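Local coordinates for protein ferritin (Ulva pertusa, PDB 3VNX) that stores iron in a shell of 24 subunits and probably oxidises ferrous iron, as a ferroxidase, on its way into the mineral core, at residues 167-170 / 171-175; 59-62 / 63-67; 17-20 / 21-25. All coordinates share one frame; numbering follows the deposited sequence. Where two conformers were deposited one is given.

Interaction 1. Residues 167-170 / 171-175; sequences SEQV and DAVKE
The carboxamide of Q169 meets two methyl groups one turn on: its NE2 lies 3.7 Å from A172 CB, which stands above one side of the amide plane, and 3.6 Å from V173 CG2, which approaches the nitrogen end close to the level of that plane. With CG anti to the backbone N (chi1 -176°) and a bend at chi2, the Q169 chain doubles forward along the helix and crosses the V173 side chain at about a right angle. Its NE2 hydrogen-bonds to E135, and a bound calcium ion lies about 3 Å from the side chain. Both segments belong to helix 155-201 of the ferritin-like four-helix bundle, and this buried side is consistent with the metal site of the ferroxidase centre. The other flat group, the D171 carboxylate, folds back over the preceding turn, where a water 2.9 Å from D171 OD2 donates to it and also pairs with S167 OG, again at 2.9 Å. K174 runs away from the turn to bond A66 O of a neighbouring subunit. In the main chain, A172 N bonds E168 O at 2.9 Å and V173 N bonds Q169 O at 2.8 Å, as in any alpha helix.

Interaction 2. Residues 59-62 / 63-67; sequences HALH and SYFAR
L61 and F65, one turn apart, carry the tight side: their side chains run side by side in the same direction, L61 CD2 lying 4.2 Å from F65 CE2. CG of F65 is anti to its carbonyl carbon (chi1 -66°), which brings the ring back along the helix until its edge meets the preceding turn, F65 CD2 sitting near L61 O. Y64 CD2 covers one ring face, 3.9 Å above its plane and over the centre; Y64 CD1 in turn lies 3.6 Å above the guanidinium of R67. Were F65 an alanine, a gap would probably open beside L61 CD2 and the ring face that Y64 CD2 lies over would be lost. The other side is partly exposed at H62 and A66: the H62 ring passes obliquely by S63 N, its CG 3.3 Å from that nitrogen, while H62 CD2 comes in plane to the edge of the H59 ring. H62 ND1 bonds A76 O, and H59 uses both ring nitrogens, on Y52 and H91 of a neighbouring subunit, whose H91 ring meets both histidines. The contact lies on helix 38-66, with L61 touching F79 of helix 73-99 and A127 of helix 123-151, and F65 meeting A127 and the F75 ring.

Interaction 3. Residues 17-20 / 21-25; sequences GELS and TVTQA
Residues 17-24 make up nearly all of the short helix 16-24, with T21 N, V22 N and Q24 N bonded to the carbonyls of G17, E18 and S20, and A25 is the first residue to leave helical torsions. G17 O is the polar hub, gripped by three donors. T21 N reaches it at 3.1 Å. T21 OG1 adds a second bond of 3.0 Å to G17 O, coming from well above the carbonyl plane, 41° out of it and so off the lone pairs. The hydroxyl gets there because OG1 is anti to T21's own carbonyl carbon (chi1 -65°) and therefore turns back toward the preceding turn. S20 OG supplies the third bond, longer at 3.3 Å to G17 O; its chi1 of 72° tucks the oxygen against its own main chain. Both hydroxyls thus donate back to the helix itself, and the shared acceptor is likely to favour these two rotations.

On another flank L19 and T23 come together, L19 CD2 against T23 CG2, but this methyl is modelled too close to L19 O, so the fine detail there is doubtful. V22 lays its CG2 on E18 O at 3.4 Å. E18 OE2 bonds Q140 of a neighbouring subunit, and the same subunit lies against L19 and V22 through S133 and against T23 through E129, while its R184 takes A25 O.

Serine and threonine hydroxyls bonded back to carbonyls three or four residues earlier are a familiar feature of helices. Here they belong to a short helix that probably lies in the N-terminal extension peptide of plant-type ferritins, reaching over another subunit, in keeping with the contribution of that peptide to shell stability.

Overall arrangement
In chain order interaction 3 comes first, then interaction 2, then interaction 1. Interactions 1 and 2 lie in the same ferritin-like bundle, on helices 155-201 and 38-66, with centres 23 Å apart and nearest atoms about 13 Å apart. They do not touch within a chain, but between subunits they do: K174 of interaction 1 reaches the A66 carbonyl of interaction 2 in another copy. A calcium ion lies about 3 Å from the Q169 side chain, consistent with interaction 1 bordering the ferroxidase site. Interaction 3 stands apart, its centre 43 Å from that of interaction 1 and 53 Å from that of interaction 2, on a helix packed against another subunit.

Interaction 1. Residues 167-170 / 171-175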
loop_
_atom_site.group_PDB
_atom_site.type_symbol
_atom_site.label_atom_id
_atom_site.label_comp_id
_atom_site.label_asym_id
_atom_site.label_seq_id
_atom_site.Cartn_x
_atom_site.Cartn_y
_atom_site.Cartn_z
ATOM N N SER A 167 29.342 26.180 -27.838
ATOM C CA SER A 167 28.601 26.722 -26.708
ATOM C C SER A 167 29.022 26.075 -25.393
ATOM O O SER A 167 29.150 26.755 -24.361
ATOM C CB SER A 167 27.100 26.519 -26.918
ATOM O OG SER A 167 26.371 26.962 -25.785
ATOM N N GLU A 168 29.219 24.759 -25.426
ATOM C CA GLU A 168 29.685 24.051 -24.243
ATOM C C GLU A 168 31.092 24.509 -23.821
ATOM O O GLU A 168 31.399 24.591 -22.627
ATOM C CB GLU A 168 29.667 22.540 -24.488
ATOM C CG GLU A 168 28.272 21.921 -24.526
ATOM C CD GLU A 168 28.258 20.537 -25.190
ATOM O OE1 GLU A 168 27.441 20.328 -26.120
ATOM O OE2 GLU A 168 29.070 19.664 -24.797
ATOM N N GLN A 169 31.940 24.805 -24.804
ATOM C CA GLN A 169 33.324 25.149 -24.527
ATOM C C GLN A 169 33.378 26.464 -23.751
ATOM O O GLN A 169 34.231 26.649 -22.870
ATOM C CB GLN A 169 34.145 25.200 -25.821
ATOM C CG GLN A 169 35.627 25.451 -25.611
ATOM C CD GLN A 169 36.311 24.366 -24.785
ATOM O OE1 GLN A 169 36.417 23.218 -25.211
ATOM N NE2 GLN A 169 36.798 24.735 -23.608
ATOM N N VAL A 170 32.432 27.355 -24.036
ATOM C CA VAL A 170 32.305 28.583 -23.258
ATOM C C VAL A 170 32.143 28.274 -21.764
ATOM O O VAL A 170 32.905 28.763 -20.931
ATOM C CB VAL A 170 31.122 29.442 -23.761
ATOM C CG1 VAL A 170 30.904 30.655 -22.853
ATOM C CG2 VAL A 170 31.368 29.877 -25.207
ATOM N N ASP A 171 31.153 27.449 -21.428
ATOM C CA ASP A 171 30.958 27.032 -20.043
ATOM C C ASP A 171 32.229 26.393 -19.491
ATOM O O ASP A 171 32.672 26.707 -18.387
ATOM C CB ASP A 171 29.820 26.016 -19.953
ATOM C CG ASP A 171 28.495 26.567 -20.454
ATOM O OD1 ASP A 171 28.227 27.763 -20.218
ATOM O OD2 ASP A 171 27.724 25.791 -21.074
ATOM N N ALA A 172 32.812 25.481 -20.260
ATOM C CA ALA A 172 34.024 24.808 -19.810
ATOM C C ALA A 172 35.141 25.797 -19.438
ATOM O O ALA A 172 35.756 25.669 -18.361
ATOM C CB ALA A 172 34.505 23.795 -20.852
ATOM N N VAL A 173 35.397 26.779 -20.313
ATOM C CA VAL A 173 36.439 27.756 -20.028
ATOM C C VAL A 173 36.204 28.515 -18.724
ATOM O O VAL A 173 37.116 28.629 -17.903
ATOM C CB VAL A 173 36.624 28.781 -21.162
ATOM C CG1 VAL A 173 37.471 29.960 -20.662
ATOM C CG2 VAL A 173 37.255 28.119 -22.383
ATOM N N LYS A 174 34.994 29.050 -18.546
ATOM C CA LYS A 174 34.661 29.767 -17.314
ATOM C C LYS A 174 34.871 28.885 -16.075
ATOM O O LYS A 174 35.473 29.328 -15.084
ATOM C CB LYS A 174 33.224 30.308 -17.367
ATOM C CG LYS A 174 32.629 30.715 -16.012
ATOM C CD LYS A 174 33.067 32.091 -15.569
ATOM C CE LYS A 174 32.573 32.397 -14.156
ATOM N NZ LYS A 174 31.266 33.087 -14.158
ATOM N N GLU A 175 34.398 27.637 -16.144
ATOM C CA GLU A 175 34.564 26.681 -15.046
ATOM C C GLU A 175 36.033 26.474 -14.693
ATOM O O GLU A 175 36.403 26.377 -13.511
ATOM C CB GLU A 175 33.930 25.331 -15.406
ATOM C CG GLU A 175 34.294 24.179 -14.469
ATOM C CD GLU A 175 33.884 22.824 -15.033
ATOM O OE1 GLU A 175 33.641 22.750 -16.256
ATOM O OE2 GLU A 175 33.808 21.838 -14.261
HETATM O O HOH W 1 26.292 25.258 -23.483
#

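Interaction 2. Residues 59-62 / 63-67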
loop_
_atom_site.group_PDB
_atom_site.type_symbol
_atom_site.label_atom_id
_atom_site.label_comp_id
_atom_site.label_asym_id
_atom_site.label_seq_id
_atom_site.Cartn_x
_atom_site.Cartn_y
_atom_site.Cartn_z
ATOM N N HIS A 59 43.989 12.111 -19.684
ATOM C CA HIS A 59 44.195 10.804 -19.091
ATOM C C HIS A 59 45.580 10.736 -18.439
ATOM O O HIS A 59 45.752 10.125 -17.377
ATOM C CB HIS A 59 44.021 9.694 -20.124
ATOM C CG HIS A 59 43.543 8.409 -19.533
ATOM N ND1 HIS A 59 43.152 7.331 -20.304
ATOM C CD2 HIS A 59 43.370 8.029 -18.245
ATOM C CE1 HIS A 59 42.772 6.344 -19.512
ATOM N NE2 HIS A 59 42.900 6.740 -18.256
ATOM N N ALA A 60 46.566 11.378 -19.063
ATOM C CA ALA A 60 47.905 11.418 -18.472
ATOM C C ALA A 60 47.893 12.203 -17.145
ATOM O O ALA A 60 48.518 11.792 -16.150
ATOM C CB ALA A 60 48.921 11.998 -19.460
ATOM N N LEU A 61 47.157 13.313 -17.123
ATOM C CA LEU A 61 47.043 14.115 -15.916
ATOM C C LEU A 61 46.449 13.286 -14.799
ATOM O O LEU A 61 46.875 13.357 -13.637
ATOM C CB LEU A 61 46.176 15.335 -16.180
ATOM C CG LEU A 61 46.981 16.450 -16.849
ATOM C CD1 LEU A 61 46.072 17.504 -17.491
ATOM C CD2 LEU A 61 47.921 17.073 -15.827
ATOM N N HIS A 62 45.470 12.473 -15.163
ATOM C CA HIS A 62 44.843 11.596 -14.199
ATOM C C HIS A 62 45.876 10.679 -13.543
ATOM O O HIS A 62 45.911 10.528 -12.308
ATOM C CB HIS A 62 43.754 10.759 -14.862
ATOM C CG HIS A 62 43.423 9.522 -14.098
ATOM N ND1 HIS A 62 42.635 9.535 -12.965
ATOM C CD2 HIS A 62 43.800 8.232 -14.281
ATOM C CE1 HIS A 62 42.528 8.305 -12.494
ATOM N NE2 HIS A 62 43.225 7.496 -13.275
ATOM N N SER A 63 46.710 10.052 -14.370
ATOM C CA SER A 63 47.690 9.114 -13.833
ATOM C C SER A 63 48.688 9.824 -12.939
ATOM O O SER A 63 49.192 9.251 -11.972
ATOM C CB SER A 63 48.404 8.355 -14.950
ATOM O OG SER A 63 47.583 7.298 -15.415
ATOM N N TYR A 64 48.965 11.081 -13.254
ATOM C CA TYR A 64 49.883 11.832 -12.417
ATOM C C TYR A 64 49.305 11.992 -10.994
ATOM O O TYR A 64 49.967 11.661 -10.005
ATOM C CB TYR A 64 50.278 13.181 -13.055
ATOM C CG TYR A 64 51.162 13.984 -12.135
ATOM C CD1 TYR A 64 52.540 13.747 -12.076
ATOM C CD2 TYR A 64 50.618 14.947 -11.280
ATOM C CE1 TYR A 64 53.352 14.458 -11.214
ATOM C CE2 TYR A 64 51.429 15.666 -10.408
ATOM C CZ TYR A 64 52.793 15.418 -10.379
ATOM O OH TYR A 64 53.599 16.127 -9.511
ATOM N N PHE A 65 48.061 12.456 -10.894
ATOM C CA PHE A 65 47.447 12.673 -9.585
ATOM C C PHE A 65 47.076 11.381 -8.855
ATOM O O PHE A 65 46.925 11.373 -7.626
ATOM C CB PHE A 65 46.261 13.634 -9.688
ATOM C CG PHE A 65 46.666 15.019 -10.070
ATOM C CD1 PHE A 65 47.182 15.891 -9.115
ATOM C CD2 PHE A 65 46.589 15.440 -11.391
ATOM C CE1 PHE A 65 47.588 17.182 -9.464
ATOM C CE2 PHE A 65 46.988 16.715 -11.750
ATOM C CZ PHE A 65 47.494 17.594 -10.780
ATOM N N ALA A 66 46.976 10.286 -9.606
ATOM C CA ALA A 66 46.802 8.960 -9.010
ATOM C C ALA A 66 48.052 8.444 -8.284
ATOM O O ALA A 66 47.950 7.526 -7.472
ATOM C CB ALA A 66 46.358 7.945 -10.065
ATOM N N ARG A 67 49.227 9.007 -8.568
ATOM C CA ARG A 67 50.447 8.499 -7.921
ATOM C C ARG A 67 50.388 8.634 -6.407
ATOM O O ARG A 67 50.080 9.695 -5.883
ATOM C CB ARG A 67 51.688 9.217 -8.423
ATOM C CG ARG A 67 51.857 9.148 -9.904
ATOM C CD ARG A 67 53.031 9.979 -10.303
ATOM N NE ARG A 67 53.348 9.821 -11.713
ATOM C CZ ARG A 67 54.367 10.420 -12.312
ATOM N NH1 ARG A 67 55.173 11.217 -11.618
ATOM N NH2 ARG A 67 54.578 10.222 -13.601
#

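Interaction 3. Residues 17-20 / 21-25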
loop_
_atom_site.group_PDB
_atom_site.type_symbol
_atom_site.label_atom_id
_atom_site.label_comp_id
_atom_site.label_asym_id
_atom_site.label_seq_id
_atom_site.Cartn_x
_atom_site.Cartn_y
_atom_site.Cartn_z
ATOM N N GLY A 17 17.074 14.609 -60.903
ATOM C CA GLY A 17 18.489 14.745 -60.608
ATOM C C GLY A 17 18.919 13.851 -59.458
ATOM O O GLY A 17 19.749 12.951 -59.625
ATOM N N GLU A 18 18.335 14.095 -58.289
ATOM C CA GLU A 18 18.657 13.331 -57.087
ATOM C C GLU A 18 18.368 11.858 -57.289
ATOM O O GLU A 18 19.117 10.994 -56.832
ATOM C CB GLU A 18 17.856 13.855 -55.894
ATOM C CG GLU A 18 18.117 15.319 -55.581
ATOM C CD GLU A 18 19.567 15.592 -55.187
ATOM O OE1 GLU A 18 20.229 14.689 -54.621
ATOM O OE2 GLU A 18 20.040 16.719 -55.436
ATOM N N LEU A 19 17.280 11.570 -57.987
ATOM C CA LEU A 19 16.865 10.186 -58.180
ATOM C C LEU A 19 17.878 9.375 -58.990
ATOM O O LEU A 19 18.254 8.266 -58.599
ATOM C CB LEU A 19 15.491 10.124 -58.834
ATOM C CG LEU A 19 14.666 8.877 -58.514
ATOM C CD1 LEU A 19 14.218 8.173 -59.777
ATOM C CD2 LEU A 19 15.430 7.932 -57.633
ATOM N N SER A 20 18.331 9.914 -60.115
ATOM C CA SER A 20 19.297 9.172 -60.915
ATOM C C SER A 20 20.621 9.051 -60.154
ATOM O O SER A 20 21.271 8.003 -60.188
ATOM C CB SER A 20 19.484 9.795 -62.306
ATOM O OG SER A 20 20.191 11.016 -62.223
ATOM N N THR A 21 21.006 10.113 -59.453
ATOM C CA THR A 21 22.188 10.067 -58.586
ATOM C C THR A 21 22.114 8.903 -57.619
ATOM O O THR A 21 23.046 8.111 -57.498
ATOM C CB THR A 21 22.311 11.329 -57.730
ATOM O OG1 THR A 21 22.544 12.471 -58.566
ATOM C CG2 THR A 21 23.459 11.167 -56.713
ATOM N N VAL A 22 20.986 8.801 -56.929
ATOM C CA VAL A 22 20.784 7.738 -55.961
ATOM C C VAL A 22 20.752 6.353 -56.609
ATOM O O VAL A 22 21.413 5.420 -56.123
ATOM C CB VAL A 22 19.489 7.967 -55.133
ATOM C CG1 VAL A 22 19.041 6.667 -54.456
ATOM C CG2 VAL A 22 19.695 9.093 -54.108
ATOM N N THR A 23 19.986 6.210 -57.694
ATOM C CA THR A 23 19.777 4.885 -58.285
ATOM C C THR A 23 21.067 4.326 -58.896
ATOM O O THR A 23 21.261 3.110 -58.927
ATOM C CB THR A 23 18.647 4.873 -59.352
ATOM O OG1 THR A 23 19.145 5.375 -60.592
ATOM C CG2 THR A 23 17.457 5.713 -58.921
ATOM N N GLN A 24 21.946 5.221 -59.362
ATOM C CA GLN A 24 23.182 4.791 -60.005
ATOM C C GLN A 24 24.333 4.579 -59.024
ATOM O O GLN A 24 25.215 3.748 -59.271
ATOM C CB GLN A 24 23.605 5.769 -61.104
ATOM C CG GLN A 24 23.339 5.258 -62.510
ATOM C CD GLN A 24 21.882 5.324 -62.887
ATOM O OE1 GLN A 24 21.212 6.331 -62.649
ATOM N NE2 GLN A 24 21.378 4.252 -63.487
ATOM N N ALA A 25 24.323 5.306 -57.908
ATOM C CA ALA A 25 25.440 5.244 -56.962
ATOM C C ALA A 25 25.915 3.820 -56.676
ATOM O O ALA A 25 25.104 2.899 -56.517
ATOM C CB ALA A 25 25.099 5.977 -55.656
#